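Local coordinates for protein adhesin LabA (Helicobacter pylori, PDB 6GMM) that is a bacterial adhesin described as specific for LacdiNAc glycans and probably mediates attachment to the gastric mucosa, at residues K47-D52 against E299-A304; G40-S45 against F291-A296; A61-L66 against K150-L155. One frame throughout, in Å; residues are numbered along the deposited sequence.

Contact 1 (K47-D52 against E299-A304); sequences KNLIND and EILNRA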
loop_
_atom_site.group_PDB
_atom_site.type_symbol
_atom_site.label_atom_id
_atom_site.label_comp_id
_atom_site.label_asym_id
_atom_site.label_seq_id
_atom_site.Cartn_x
_atom_site.Cartn_y
_atom_site.Cartn_z
ATOM N N LYS A 47 13.790 -2.587 8.588
ATOM C CA LYS A 47 14.538 -3.653 7.923
ATOM C C LYS A 47 13.569 -4.718 7.419
ATOM O O LYS A 47 13.758 -5.221 6.334
ATOM C CB LYS A 47 15.549 -4.291 8.892
ATOM C CG LYS A 47 16.767 -3.431 9.222
ATOM C CD LYS A 47 17.548 -4.041 10.383
ATOM C CE LYS A 47 19.004 -3.633 10.421
ATOM N NZ LYS A 47 19.204 -2.303 11.051
ATOM N N ASN A 48 12.504 -5.032 8.172
ATOM C CA ASN A 48 11.537 -6.023 7.711
ATOM C C ASN A 48 10.716 -5.537 6.512
ATOM O O ASN A 48 10.290 -6.363 5.706
ATOM C CB ASN A 48 10.646 -6.496 8.847
ATOM C CG ASN A 48 11.181 -7.746 9.502
ATOM O OD1 ASN A 48 10.762 -8.864 9.180
ATOM N ND2 ASN A 48 12.144 -7.589 10.405
ATOM N N LEU A 49 10.523 -4.208 6.366
ATOM C CA LEU A 49 9.773 -3.665 5.224
ATOM C C LEU A 49 10.625 -3.475 3.962
ATOM O O LEU A 49 10.231 -3.902 2.889
ATOM C CB LEU A 49 9.062 -2.354 5.610
ATOM C CG LEU A 49 7.756 -2.495 6.394
ATOM C CD1 LEU A 49 7.428 -1.203 7.162
ATOM C CD2 LEU A 49 6.583 -2.898 5.499
ATOM N N ILE A 50 11.801 -2.870 4.090
ATOM C CA ILE A 50 12.632 -2.532 2.943
ATOM C C ILE A 50 13.811 -3.520 2.670
ATOM O O ILE A 50 14.480 -3.368 1.655
ATOM C CB ILE A 50 13.109 -1.054 3.097
ATOM C CG1 ILE A 50 14.035 -0.875 4.325
ATOM C CG2 ILE A 50 11.902 -0.091 3.139
ATOM C CD1 ILE A 50 15.095 0.200 4.240
ATOM N N ASN A 51 14.086 -4.504 3.535
ATOM C CA ASN A 51 15.170 -5.439 3.195
ATOM C C ASN A 51 14.652 -6.823 2.854
ATOM O O ASN A 51 15.365 -7.590 2.200
ATOM C CB ASN A 51 16.246 -5.528 4.278
ATOM C CG ASN A 51 17.056 -4.278 4.509
ATOM O OD1 ASN A 51 17.602 -4.083 5.585
ATOM N ND2 ASN A 51 17.219 -3.437 3.503
ATOM N N ASP A 52 13.431 -7.150 3.306
ATOM C CA ASP A 52 12.790 -8.440 3.059
ATOM C C ASP A 52 11.897 -8.438 1.845
ATOM O O ASP A 52 11.369 -7.391 1.457
ATOM C CB ASP A 52 11.972 -8.908 4.267
ATOM C CG ASP A 52 12.810 -9.418 5.408
ATOM O OD1 ASP A 52 13.885 -10.018 5.139
ATOM O OD2 ASP A 52 12.401 -9.220 6.575
ATOM N N GLU A 299 2.147 4.323 6.940
ATOM C CA GLU A 299 1.577 4.607 5.597
ATOM C C GLU A 299 1.738 3.430 4.678
ATOM O O GLU A 299 0.760 2.990 4.084
ATOM C CB GLU A 299 2.179 5.855 4.935
ATOM C CG GLU A 299 1.201 7.004 4.775
ATOM C CD GLU A 299 0.029 6.775 3.840
ATOM O OE1 GLU A 299 -0.955 6.127 4.263
ATOM O OE2 GLU A 299 0.051 7.336 2.721
ATOM N N ILE A 300 2.972 2.890 4.589
ATOM C CA ILE A 300 3.303 1.684 3.826
ATOM C C ILE A 300 2.273 0.598 4.135
ATOM O O ILE A 300 1.683 0.038 3.219
ATOM C CB ILE A 300 4.730 1.220 4.148
ATOM C CG1 ILE A 300 5.752 2.233 3.594
ATOM C CG2 ILE A 300 4.967 -0.207 3.654
ATOM C CD1 ILE A 300 7.135 2.001 3.972
ATOM N N LEU A 301 2.009 0.359 5.406
ATOM C CA LEU A 301 1.016 -0.623 5.832
ATOM C C LEU A 301 -0.406 -0.277 5.346
ATOM O O LEU A 301 -1.116 -1.160 4.831
ATOM C CB LEU A 301 1.084 -0.802 7.359
ATOM C CG LEU A 301 2.388 -1.475 7.832
ATOM C CD1 LEU A 301 2.432 -1.640 9.356
ATOM C CD2 LEU A 301 2.639 -2.800 7.088
ATOM N N ASN A 302 -0.783 1.023 5.424
ATOM C CA ASN A 302 -2.099 1.499 4.970
ATOM C C ASN A 302 -2.223 1.132 3.495
ATOM O O ASN A 302 -3.184 0.449 3.116
ATOM C CB ASN A 302 -2.219 3.032 5.147
ATOM C CG ASN A 302 -3.448 3.673 4.530
ATOM O OD1 ASN A 302 -3.479 4.026 3.342
ATOM N ND2 ASN A 302 -4.476 3.871 5.335
ATOM N N ARG A 303 -1.208 1.527 2.697
ATOM C CA ARG A 303 -1.153 1.291 1.252
ATOM C C ARG A 303 -1.142 -0.182 0.864
ATOM O O ARG A 303 -1.918 -0.549 -0.012
ATOM C CB ARG A 303 0.016 2.056 0.618
ATOM C CG ARG A 303 -0.098 3.571 0.828
ATOM C CD ARG A 303 -1.411 4.137 0.315
ATOM N NE ARG A 303 -1.609 5.500 0.805
ATOM C CZ ARG A 303 -2.545 6.333 0.367
ATOM N NH1 ARG A 303 -2.632 7.561 0.863
ATOM N NH2 ARG A 303 -3.382 5.957 -0.593
ATOM N N ALA A 304 -0.313 -1.035 1.521
ATOM C CA ALA A 304 -0.280 -2.490 1.228
ATOM C C ALA A 304 -1.687 -3.083 1.442
ATOM O O ALA A 304 -2.186 -3.802 0.597
ATOM C CB ALA A 304 0.723 -3.196 2.126
#

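Contact 2 (G40-S45 against F291-A296); sequences GNLNAS and FANAKA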
loop_
_atom_site.group_PDB
_atom_site.type_symbol
_atom_site.label_atom_id
_atom_site.label_comp_id
_atom_site.label_asym_id
_atom_site.label_seq_id
_atom_site.Cartn_x
_atom_site.Cartn_y
_atom_site.Cartn_z
ATOM N N GLY A 40 14.289 0.551 18.786
ATOM C CA GLY A 40 14.689 -0.796 18.383
ATOM C C GLY A 40 13.581 -1.478 17.602
ATOM O O GLY A 40 13.851 -2.158 16.600
ATOM N N ASN A 41 12.304 -1.242 18.009
ATOM C CA ASN A 41 11.139 -1.784 17.279
ATOM C C ASN A 41 11.041 -1.223 15.856
ATOM O O ASN A 41 10.634 -1.948 14.954
ATOM C CB ASN A 41 9.832 -1.448 17.986
ATOM C CG ASN A 41 9.502 -2.242 19.206
ATOM O OD1 ASN A 41 10.018 -3.340 19.447
ATOM N ND2 ASN A 41 8.573 -1.702 19.984
ATOM N N LEU A 42 11.296 0.096 15.684
ATOM C CA LEU A 42 11.199 0.752 14.379
ATOM C C LEU A 42 12.298 0.283 13.462
ATOM O O LEU A 42 12.031 0.035 12.288
ATOM C CB LEU A 42 11.243 2.281 14.479
ATOM C CG LEU A 42 9.998 3.006 14.954
ATOM C CD1 LEU A 42 10.278 4.518 15.107
ATOM C CD2 LEU A 42 8.835 2.785 14.017
ATOM N N ASN A 43 13.527 0.159 13.986
ATOM C CA ASN A 43 14.694 -0.297 13.216
ATOM C C ASN A 43 14.454 -1.720 12.702
ATOM O O ASN A 43 14.723 -1.992 11.519
ATOM C CB ASN A 43 15.973 -0.199 14.079
ATOM C CG ASN A 43 17.203 -0.745 13.412
ATOM O OD1 ASN A 43 17.551 -1.933 13.564
ATOM N ND2 ASN A 43 17.870 0.105 12.637
ATOM N N ALA A 44 13.887 -2.602 13.552
ATOM C CA ALA A 44 13.551 -3.985 13.188
ATOM C C ALA A 44 12.446 -4.024 12.132
ATOM O O ALA A 44 12.646 -4.657 11.099
ATOM C CB ALA A 44 13.152 -4.798 14.415
ATOM N N SER A 45 11.317 -3.311 12.339
ATOM C CA SER A 45 10.263 -3.295 11.310
ATOM C C SER A 45 10.654 -2.546 10.025
ATOM O O SER A 45 10.111 -2.867 8.957
ATOM C CB SER A 45 8.937 -2.786 11.859
ATOM O OG SER A 45 9.064 -1.507 12.452
ATOM N N PHE A 291 9.785 10.111 14.449
ATOM C CA PHE A 291 8.389 10.347 14.091
ATOM C C PHE A 291 8.157 10.092 12.587
ATOM O O PHE A 291 7.275 9.301 12.201
ATOM C CB PHE A 291 7.992 11.778 14.461
ATOM C CG PHE A 291 6.609 12.172 14.013
ATOM C CD1 PHE A 291 5.486 11.503 14.490
ATOM C CD2 PHE A 291 6.430 13.146 13.041
ATOM C CE1 PHE A 291 4.206 11.836 14.045
ATOM C CE2 PHE A 291 5.144 13.475 12.586
ATOM C CZ PHE A 291 4.042 12.817 13.095
ATOM N N ALA A 292 8.962 10.757 11.741
ATOM C CA ALA A 292 8.859 10.609 10.300
ATOM C C ALA A 292 8.990 9.123 9.879
ATOM O O ALA A 292 8.269 8.672 8.971
ATOM C CB ALA A 292 9.925 11.443 9.634
ATOM N N ASN A 293 9.891 8.368 10.536
ATOM C CA ASN A 293 10.097 6.957 10.208
ATOM C C ASN A 293 8.819 6.146 10.472
ATOM O O ASN A 293 8.340 5.472 9.581
ATOM C CB ASN A 293 11.299 6.375 10.970
ATOM C CG ASN A 293 11.566 4.910 10.696
ATOM O OD1 ASN A 293 11.036 4.308 9.762
ATOM N ND2 ASN A 293 12.466 4.321 11.435
ATOM N N ALA A 294 8.288 6.228 11.672
ATOM C CA ALA A 294 7.087 5.547 12.159
ATOM C C ALA A 294 5.840 5.914 11.347
ATOM O O ALA A 294 5.031 5.031 11.042
ATOM C CB ALA A 294 6.874 5.918 13.627
ATOM N N LYS A 295 5.681 7.224 11.018
ATOM C CA LYS A 295 4.560 7.733 10.222
ATOM C C LYS A 295 4.653 7.076 8.837
ATOM O O LYS A 295 3.659 6.504 8.365
ATOM C CB LYS A 295 4.640 9.266 10.111
ATOM C CG LYS A 295 3.394 9.914 9.524
ATOM C CD LYS A 295 3.503 11.416 9.589
ATOM C CE LYS A 295 2.346 12.084 8.895
ATOM N NZ LYS A 295 2.800 13.282 8.157
ATOM N N ALA A 296 5.877 7.052 8.240
ATOM C CA ALA A 296 6.074 6.376 6.938
ATOM C C ALA A 296 5.738 4.890 7.020
ATOM O O ALA A 296 4.931 4.435 6.231
ATOM C CB ALA A 296 7.487 6.569 6.417
#

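Contact 3 (A61-L66 against K150-L155); sequences AVLLAL and KDIPAL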
loop_
_atom_site.group_PDB
_atom_site.type_symbol
_atom_site.label_atom_id
_atom_site.label_comp_id
_atom_site.label_asym_id
_atom_site.label_seq_id
_atom_site.Cartn_x
_atom_site.Cartn_y
_atom_site.Cartn_z
ATOM N N ALA A 61 3.112 -5.921 -1.941
ATOM C CA ALA A 61 2.121 -5.010 -2.569
ATOM C C ALA A 61 2.501 -4.679 -3.992
ATOM O O ALA A 61 1.637 -4.701 -4.876
ATOM C CB ALA A 61 1.930 -3.734 -1.754
ATOM N N VAL A 62 3.808 -4.415 -4.217
ATOM C CA VAL A 62 4.395 -4.112 -5.519
ATOM C C VAL A 62 4.130 -5.296 -6.404
ATOM O O VAL A 62 3.467 -5.139 -7.423
ATOM C CB VAL A 62 5.916 -3.835 -5.413
ATOM C CG1 VAL A 62 6.553 -3.662 -6.798
ATOM C CG2 VAL A 62 6.199 -2.628 -4.536
ATOM N N LEU A 63 4.597 -6.494 -5.987
ATOM C CA LEU A 63 4.420 -7.749 -6.725
ATOM C C LEU A 63 2.993 -7.964 -7.237
ATOM O O LEU A 63 2.819 -8.289 -8.407
ATOM C CB LEU A 63 4.855 -8.926 -5.837
ATOM C CG LEU A 63 6.191 -9.584 -6.212
ATOM C CD1 LEU A 63 7.336 -8.555 -6.271
ATOM C CD2 LEU A 63 6.529 -10.725 -5.238
ATOM N N LEU A 64 1.976 -7.743 -6.400
ATOM C CA LEU A 64 0.598 -7.940 -6.874
ATOM C C LEU A 64 0.222 -6.931 -7.909
ATOM O O LEU A 64 -0.414 -7.314 -8.867
ATOM C CB LEU A 64 -0.429 -7.926 -5.714
ATOM C CG LEU A 64 -1.865 -8.393 -6.062
ATOM C CD1 LEU A 64 -1.870 -9.759 -6.674
ATOM C CD2 LEU A 64 -2.784 -8.328 -4.820
ATOM N N ALA A 65 0.609 -5.659 -7.751
ATOM C CA ALA A 65 0.300 -4.647 -8.773
ATOM C C ALA A 65 0.931 -5.038 -10.101
ATOM O O ALA A 65 0.244 -4.972 -11.117
ATOM C CB ALA A 65 0.787 -3.263 -8.344
ATOM N N LEU A 66 2.194 -5.540 -10.094
ATOM C CA LEU A 66 2.884 -5.921 -11.353
ATOM C C LEU A 66 2.241 -7.140 -12.032
ATOM O O LEU A 66 1.842 -7.058 -13.203
ATOM C CB LEU A 66 4.396 -6.130 -11.118
ATOM C CG LEU A 66 5.167 -4.965 -10.490
ATOM C CD1 LEU A 66 6.596 -5.342 -10.240
ATOM C CD2 LEU A 66 5.085 -3.690 -11.335
ATOM N N LYS A 150 11.850 -14.144 -9.245
ATOM C CA LYS A 150 12.229 -13.533 -7.950
ATOM C C LYS A 150 13.345 -12.461 -8.047
ATOM O O LYS A 150 13.868 -12.035 -7.021
ATOM C CB LYS A 150 12.684 -14.647 -6.976
ATOM C CG LYS A 150 11.570 -15.556 -6.481
ATOM C CD LYS A 150 12.056 -16.991 -6.424
ATOM C CE LYS A 150 11.243 -17.839 -5.477
ATOM N NZ LYS A 150 11.919 -19.134 -5.179
ATOM N N ASP A 151 13.690 -12.016 -9.258
ATOM C CA ASP A 151 14.805 -11.097 -9.493
ATOM C C ASP A 151 14.609 -9.646 -9.017
ATOM O O ASP A 151 15.618 -8.930 -8.890
ATOM C CB ASP A 151 15.207 -11.110 -10.978
ATOM C CG ASP A 151 15.937 -12.368 -11.446
ATOM O OD1 ASP A 151 16.196 -13.267 -10.599
ATOM O OD2 ASP A 151 16.277 -12.441 -12.646
ATOM N N ILE A 152 13.356 -9.202 -8.759
ATOM C CA ILE A 152 13.136 -7.810 -8.326
ATOM C C ILE A 152 13.779 -7.568 -6.948
ATOM O O ILE A 152 13.400 -8.228 -5.979
ATOM C CB ILE A 152 11.649 -7.345 -8.370
ATOM C CG1 ILE A 152 11.005 -7.623 -9.747
ATOM C CG2 ILE A 152 11.519 -5.848 -7.977
ATOM C CD1 ILE A 152 9.529 -7.545 -9.698
ATOM N N PRO A 153 14.740 -6.620 -6.840
ATOM C CA PRO A 153 15.370 -6.367 -5.536
ATOM C C PRO A 153 14.420 -5.757 -4.518
ATOM O O PRO A 153 13.443 -5.092 -4.894
ATOM C CB PRO A 153 16.482 -5.357 -5.857
ATOM C CG PRO A 153 16.638 -5.366 -7.367
ATOM C CD PRO A 153 15.293 -5.734 -7.885
ATOM N N ALA A 154 14.773 -5.932 -3.212
ATOM C CA ALA A 154 14.105 -5.364 -2.039
ATOM C C ALA A 154 14.076 -3.838 -2.183
ATOM O O ALA A 154 15.005 -3.257 -2.765
ATOM C CB ALA A 154 14.859 -5.746 -0.797
ATOM N N LEU A 155 13.024 -3.191 -1.650
ATOM C CA LEU A 155 12.765 -1.763 -1.833
ATOM C C LEU A 155 13.941 -0.825 -1.473
ATOM O O LEU A 155 14.062 0.239 -2.087
ATOM C CB LEU A 155 11.477 -1.349 -1.097
ATOM C CG LEU A 155 10.181 -2.079 -1.512
ATOM C CD1 LEU A 155 8.987 -1.357 -0.996
ATOM C CD2 LEU A 155 10.035 -2.186 -3.034
#

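Contact 1 (K47-D52 against E299-A304)
Leu49 meets Ile300 and Leu301 across this contact. Leu49 CB points toward the 299-304 segment but stays about 5.0 Å from both Ile300 CG2 and Ile300 CD1. CG lies anti to the carbonyl carbon, chi1 -79°, and carries the branch across the interface. Leu49 CG itself approaches Ile300 CG2 loosely, at 4.5 Å. From there the two methyls part. Leu49 CD1 stays 4.4 Å from Ile300 CG2. Leu49 CD2 does the close touching, 3.6 Å from Ile300 CG2, and also nears Leu301 CD2 at 4.3 Å. Leu49 and Ile300 pass alongside each other, pointing in opposite directions. The contact joins the C-terminal end of helix 32-50 to the middle of helix 287-311 in the long helical bundle of this SabA-type adhesin. The two helices run in broadly the same direction. Phe368 packs on both Leu49 and Leu301, and Pro57, at the start of helix 57-76, touches the same two leucines. On the 299-304 helix, Arg303 turns to Glu299 one turn back. NE and NH1 both grip the single oxygen OE2, which lies close to the guanidinium plane. Arg303 NE is 3.1 Å from Glu299 OE2 in this salt bridge. Arg303 NH2 bonds instead to Asn251 OD1.

Contact 2 (G40-S45 against F291-A296)
Leu42 turns its CG anti to the carbonyl carbon, chi1 -76°, and Asn293 extends its CG anti to the backbone N, chi1 179°. The first rotation brings both leucine methyls over Ala294. The second carries the asparagine amide to the base of the leucine. Leu42 CD2 lies 3.7 Å from Ala294 CB and 3.8 Å from Ala294 CA, so it rests against the backbone as well as the methyl. Leu42 CD1 meets the same Ala294 CB at 4.0 Å. The small alanine lets the chains come close, with Leu42 CA 6.7 Å from Ala294 CA. This is helix-on-helix packing inside the adhesin's helical bundle, between helices 32-50 and 287-311. At the other end of the leucine, Asn293 ND2 comes to 3.9 Å from Leu42 CB, a plain van der Waals approach. Asn293 OD1 accepts a bond from Gln297 NE2, one turn on in the same helix. That NE2 also bonds to Leu42 O, and Gln297 OE1 takes a bond from Ser45 OG, so one glutamine ties both helices together beside the apolar touch. Ala378 of helix 369-386 packs on Leu42, and Val262 of helix 239-264 on Asn293.

Contact 3 (A61-L66 against K150-L155)
Leu66 and Ile152 meet by their terminal methyls, and the touches across this contact are all apolar. Leu66 CD1 lies 3.7 Å from Ile152 CD1, and the two methyls meet end on. Ile152 has CG1 anti to its carbonyl carbon, chi1 -52°, and that branch carries CD1 to the helix. A second methyl, Leu63 CD1, meets Ile152 CD1 at 4.2 Å. Here the side chains run alongside, in opposite senses. Leu63 and Leu66 stand three residues apart on the helix, and Leu63 CD1 is 5.2 Å from Leu66 CD1. The isoleucine end therefore sits against two points of the helix surface. Further along, Val62 and Leu155 also pass in opposite directions, with Val62 CG2 4.1 Å from Leu155 CD2. These pairs press the irregular segment 150-155 against helix 57-76, within the SabA-type adhesion domain. The segment belongs to the loop between helix 128-145 and strand 161-165, which pairs with strand 181-185 in a two-stranded antiparallel sheet. Helix 188-205 shares the apolar patch, for its Leu191 touches both Leu66 and Ile152. Val256 of helix 239-264 packs on Val62.

The polar bonds hold the backbone on each side of the interface. Within the helix, Leu66 N bonds to Val62 O at 3.0 Å and Ala65 N to Ala61 O at 3.2 Å. Segment 150-155 is tied by groups outside it. The carbonyl oxygen of Ile152 is hydrogen-bonded by both Tyr59 OH and Lys53 NZ, while Asp151 pairs through its backbone with Phe145.

In the fold
All three contacts are buried in the chain. Contacts 1 and 2 join the same pair, helices 32-50 and 287-311, with centres 10 Å apart. Contact 1 lies nearest the chain centre and is wider between backbones, so branched side chains fill it. Contact 2 is closer, uses an alanine, and has a polar residue at its flank. Contact 3 differs in kind: it holds a loop segment against helix 57-76. It is nested inside the chain loops closed by the other two. It touches contact 1 at Ala154 CB on Ile50 O (3.4 Å) and at Ala61 CB on Ala304 CA (3.9 Å), but stays about 10 Å from contact 2 at the nearest atoms.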